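Stage III sporulation protein AH (PDB 3TUF) pairs with SpoIIQ to form a channel between the mother cell and the forespore that serves engulfment and intercellular signalling in sporulating Bacillus subtilis. Local coordinates at residues 86-91 with 148-153; 159-164 with 190-195. All coordinates share one frame; numbering follows the deposited sequence.

Interaction 1: 86-91 with 148-153; sequences TTYRLD and DALVNA
Tyr88 and Arg89 of helix 84-107 reach from neighbouring positions to strand 149-152, meeting the side of it that carries Leu150 and Asn152. With CG of Tyr88 anti to the backbone N (chi1 -169°), the ring slants across the Leu150 side chain toward Asn152. Tyr88 CB lies 4.2 Å from Leu150 CD2, and Tyr88 CG rests on the same methyl. Tyr88 CD2 is gripped by both methyls of Leu150, 3.5 Å from Leu150 CD2 and 3.6 Å from Leu150 CD1, while Tyr88 CE2 still grazes them. Tyr88 CZ nears Asn152 ND2, and at the tip Tyr88 OH accepts a hydrogen bond from Asn152 ND2 (2.9 Å), nearly in the amide plane, which is turned 54° from the ring. An alanine here, lacking ring and hydroxyl, would probably loosen the packing of the helix on Leu150 and weaken the hold on the Asn152 amide. Arg89 passes Leu150 in the opposite direction and meets Asp148 tip to tip. The salt bridge runs from Arg89 NH2 to Asp148 OD1 (3.1 Å), which also accepts from Ala149 N. Lys142 of the second subunit comes close to Arg89 NH1, and the Asp148 carboxylate probably helps offset this like charge, so the contact combines a leucine-aromatic centre with polar ties at both ends.

Interaction 2: 159-164 with 190-195; sequences NITVKS and AVTFEP
Two parallel strands, 157-163 and 188-194, pair here through their backbones, the two ends of a beta-alpha-beta crossover within a domain consistent with the ring-building motif of secretion systems. Each residue from Asn159 to Lys163 faces its counterpart from Ala190 to Glu194. The bonding begins weakly, with Ile160 N to Ala190 O bent to 127°. It straightens along the strands: Thr192 N meets Ile160 O at 2.8 Å, nearly along the C=O axis, and Val162 N meets Thr192 O at 2.9 Å. Glu194 N follows on Val162 O at 2.8 Å. Just past the end of strand 157-163, Ser164 N closes on Glu194 O at 2.7 Å and 172°. CA-H...O contacts from Val191, Thr161 and Phe193 fill in between these bonds.

On the face of Ile160, Val162, Val191 and Phe193, the Val162 and Phe193 side chains lie side by side, pointing the same way. The Phe193 ring turns its edge to Ser164, with Phe193 CD2 4.0 Å from Ser164 CB. On the opposite face, Thr161 CG2, anti to its own backbone N, presses on Glu194 CG at 3.3 Å, a tight diagonal contact. A water accepts from Asn159 ND2, bonds Thr192 OG1 at 2.6 Å and weakly reaches Ile160 O, bridging the strands. Thr192 OG1 also bonds Thr77 of the SpoIIQ chain, where a SpoIIQ strand pairs antiparallel with Ala190 to Thr192 and carries the sheet across the interface. Helix 169-177 covers the Phe193 face through Ala172, Ile175 and Ile176. In the sheet, strand 157-163 is central, between antiparallel strand 149-152 and strand 188-194, which the SpoIIQ strand extends.

How the interactions relate
From the N terminus, helix 84-107 leads into helix 114-143, and the chain returns as strand 149-152; interaction 1 closes this long, mostly helical excursion by bringing 148-153 back beside the start of the first helix. A short turn then reverses the chain into strand 157-163. Interaction 2 opens there and closes after helices 169-177 and 181-184, when 190-195 joins the sheet. The two closures follow in series, neither nested nor crossed. They meet in the antiparallel strand pair, where Thr161 N probably bonds Leu150 O and Ala149 packs on Val162. Together they connect the N-terminal helix, across the three strands, to the edge that pairs with SpoIIQ.

Interaction 1: 86-91 with 148-153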
# COMPACT_ATOMS: atom_id res chain seq x y z
N THR B 86 -6.35 11.31 -6.66
CA THR B 86 -4.90 11.32 -6.83
C THR B 86 -4.24 12.32 -5.84
O THR B 86 -3.18 12.04 -5.27
CB THR B 86 -4.46 11.56 -8.32
OG1 THR B 86 -5.36 12.47 -8.92
CG2 THR B 86 -4.47 10.23 -9.19
N THR B 87 -4.84 13.48 -5.59
CA THR B 87 -4.17 14.36 -4.63
C THR B 87 -4.06 13.71 -3.24
O THR B 87 -2.99 13.65 -2.62
CB THR B 87 -4.81 15.73 -4.53
OG1 THR B 87 -4.96 16.26 -5.86
CG2 THR B 87 -3.92 16.67 -3.73
N TYR B 88 -5.18 13.20 -2.76
CA TYR B 88 -5.23 12.53 -1.48
C TYR B 88 -4.22 11.36 -1.38
O TYR B 88 -3.40 11.30 -0.45
CB TYR B 88 -6.67 12.09 -1.22
CG TYR B 88 -6.92 11.60 0.18
CD1 TYR B 88 -7.28 12.49 1.20
CD2 TYR B 88 -6.82 10.25 0.50
CE1 TYR B 88 -7.52 12.04 2.51
CE2 TYR B 88 -7.05 9.79 1.81
CZ TYR B 88 -7.40 10.69 2.80
OH TYR B 88 -7.64 10.20 4.08
N ARG B 89 -4.26 10.44 -2.34
CA ARG B 89 -3.35 9.31 -2.28
C ARG B 89 -1.89 9.82 -2.16
O ARG B 89 -1.11 9.43 -1.23
CB ARG B 89 -3.54 8.42 -3.49
CG ARG B 89 -4.81 7.54 -3.46
CD ARG B 89 -4.53 6.20 -4.13
NE ARG B 89 -5.73 5.35 -4.20
CZ ARG B 89 -6.72 5.52 -5.10
NH1 ARG B 89 -6.67 6.48 -6.04
NH2 ARG B 89 -7.75 4.72 -5.07
N LEU B 90 -1.55 10.73 -3.07
CA LEU B 90 -0.25 11.40 -2.96
C LEU B 90 0.07 11.97 -1.57
O LEU B 90 1.13 11.61 -0.99
CB LEU B 90 -0.06 12.43 -4.08
CG LEU B 90 0.32 11.63 -5.33
CD1 LEU B 90 0.25 12.46 -6.58
CD2 LEU B 90 1.70 10.95 -5.16
N ASP B 91 -0.83 12.82 -1.05
CA ASP B 91 -0.57 13.41 0.25
C ASP B 91 -0.50 12.36 1.38
O ASP B 91 0.39 12.40 2.27
CB ASP B 91 -1.56 14.52 0.53
CG ASP B 91 -1.41 15.71 -0.46
OD1 ASP B 91 -0.34 15.88 -1.16
OD2 ASP B 91 -2.39 16.48 -0.54
N ASP B 148 -13.64 3.23 -8.81
CA ASP B 148 -12.47 3.48 -7.99
C ASP B 148 -12.95 3.62 -6.54
O ASP B 148 -14.14 3.88 -6.32
CB ASP B 148 -11.76 4.77 -8.43
CG ASP B 148 -10.30 4.85 -7.93
OD1 ASP B 148 -9.85 3.95 -7.17
OD2 ASP B 148 -9.60 5.83 -8.31
N ALA B 149 -12.04 3.43 -5.58
CA ALA B 149 -12.34 3.57 -4.16
C ALA B 149 -11.13 4.02 -3.39
O ALA B 149 -10.00 3.73 -3.80
CB ALA B 149 -12.81 2.26 -3.59
N LEU B 150 -11.35 4.66 -2.24
CA LEU B 150 -10.24 5.19 -1.44
C LEU B 150 -10.55 4.98 0.02
O LEU B 150 -11.69 5.27 0.45
CB LEU B 150 -10.11 6.66 -1.76
CG LEU B 150 -9.25 7.54 -0.91
CD1 LEU B 150 -7.82 7.13 -1.06
CD2 LEU B 150 -9.49 9.03 -1.38
N VAL B 151 -9.57 4.51 0.78
CA VAL B 151 -9.83 3.98 2.11
C VAL B 151 -8.71 4.39 3.02
O VAL B 151 -7.52 4.08 2.77
CB VAL B 151 -9.84 2.39 2.16
CG1 VAL B 151 -9.89 1.82 3.65
CG2 VAL B 151 -10.98 1.76 1.32
N ASN B 152 -9.07 5.04 4.11
CA ASN B 152 -8.08 5.44 5.09
C ASN B 152 -8.54 4.83 6.38
O ASN B 152 -9.63 5.16 6.89
CB ASN B 152 -7.91 6.99 5.14
CG ASN B 152 -6.99 7.46 6.29
OD1 ASN B 152 -6.83 6.82 7.34
ND2 ASN B 152 -6.39 8.61 6.10
N ALA B 153 -7.70 3.95 6.90
CA ALA B 153 -8.09 3.09 8.01
C ALA B 153 -7.25 3.45 9.20
O ALA B 153 -7.12 2.67 10.16
CB ALA B 153 -7.87 1.64 7.63

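Interaction 2: 159-164 with 190-195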
# COMPACT_ATOMS: atom_id res chain seq x y z
N ASN B 159 -12.40 5.83 6.90
CA ASN B 159 -13.07 6.61 5.87
C ASN B 159 -12.91 5.97 4.57
O ASN B 159 -11.78 5.56 4.22
CB ASN B 159 -12.48 8.01 5.77
CG ASN B 159 -12.99 8.85 6.85
OD1 ASN B 159 -12.31 9.05 7.89
ND2 ASN B 159 -14.26 9.28 6.70
N ILE B 160 -14.00 5.89 3.83
CA ILE B 160 -13.98 5.14 2.61
C ILE B 160 -14.73 5.98 1.67
O ILE B 160 -15.88 6.38 1.95
CB ILE B 160 -14.79 3.87 2.74
CG1 ILE B 160 -14.18 2.98 3.84
CG2 ILE B 160 -14.99 3.14 1.31
CD1 ILE B 160 -15.03 1.72 4.07
N THR B 161 -14.10 6.25 0.54
CA THR B 161 -14.75 7.08 -0.44
C THR B 161 -14.78 6.30 -1.71
O THR B 161 -13.76 5.66 -2.11
CB THR B 161 -14.06 8.46 -0.62
OG1 THR B 161 -13.69 8.96 0.67
CG2 THR B 161 -15.00 9.47 -1.34
N VAL B 162 -15.95 6.32 -2.33
CA VAL B 162 -16.22 5.48 -3.46
C VAL B 162 -16.72 6.41 -4.57
O VAL B 162 -17.51 7.34 -4.33
CB VAL B 162 -17.18 4.36 -2.99
CG1 VAL B 162 -18.18 3.97 -4.04
CG2 VAL B 162 -16.36 3.17 -2.50
N LYS B 163 -16.19 6.23 -5.78
CA LYS B 163 -16.72 6.92 -6.96
C LYS B 163 -18.07 6.31 -7.29
O LYS B 163 -18.14 5.09 -7.42
CB LYS B 163 -15.79 6.72 -8.15
CG LYS B 163 -14.79 7.88 -8.38
CD LYS B 163 -15.45 9.11 -9.02
CE LYS B 163 -14.41 10.06 -9.64
NZ LYS B 163 -14.01 9.58 -10.99
N SER B 164 -19.12 7.13 -7.40
CA SER B 164 -20.47 6.63 -7.73
C SER B 164 -21.52 7.74 -7.84
O SER B 164 -21.51 8.71 -7.06
CB SER B 164 -20.95 5.57 -6.71
OG SER B 164 -22.15 4.93 -7.13
N ALA B 190 -17.12 5.15 7.94
CA ALA B 190 -17.95 6.05 7.17
C ALA B 190 -17.72 5.80 5.69
O ALA B 190 -16.60 5.43 5.29
CB ALA B 190 -17.64 7.50 7.56
N VAL B 191 -18.75 5.95 4.87
CA VAL B 191 -18.62 5.64 3.47
C VAL B 191 -19.26 6.75 2.73
O VAL B 191 -20.47 6.97 2.90
CB VAL B 191 -19.44 4.42 3.13
CG1 VAL B 191 -19.35 4.07 1.63
CG2 VAL B 191 -18.94 3.30 3.98
N THR B 192 -18.47 7.44 1.91
CA THR B 192 -18.98 8.57 1.13
C THR B 192 -18.99 8.20 -0.33
O THR B 192 -18.03 7.61 -0.81
CB THR B 192 -18.02 9.72 1.28
OG1 THR B 192 -17.77 9.91 2.68
CG2 THR B 192 -18.57 11.00 0.65
N PHE B 193 -20.06 8.57 -1.04
CA PHE B 193 -20.19 8.32 -2.49
C PHE B 193 -20.05 9.63 -3.26
O PHE B 193 -20.92 10.49 -3.20
CB PHE B 193 -21.55 7.71 -2.82
CG PHE B 193 -21.79 6.37 -2.14
CD1 PHE B 193 -21.93 6.28 -0.75
CD2 PHE B 193 -21.88 5.23 -2.88
CE1 PHE B 193 -22.13 5.03 -0.11
CE2 PHE B 193 -22.09 4.01 -2.25
CZ PHE B 193 -22.22 3.91 -0.86
N GLU B 194 -18.94 9.76 -4.00
CA GLU B 194 -18.62 10.93 -4.84
C GLU B 194 -19.16 10.82 -6.27
O GLU B 194 -18.97 9.77 -6.91
CB GLU B 194 -17.11 11.05 -4.97
CG GLU B 194 -16.40 11.36 -3.70
CD GLU B 194 -16.36 12.84 -3.42
OE1 GLU B 194 -17.26 13.55 -3.93
OE2 GLU B 194 -15.43 13.28 -2.71
N PRO B 195 -19.78 11.90 -6.80
CA PRO B 195 -20.17 11.99 -8.23
C PRO B 195 -19.03 11.57 -9.18
O PRO B 195 -17.91 12.14 -9.11
CB PRO B 195 -20.46 13.49 -8.41
CG PRO B 195 -19.78 14.20 -7.18
CD PRO B 195 -19.97 13.19 -6.09
O HOH W 1 -16.19 8.73 4.40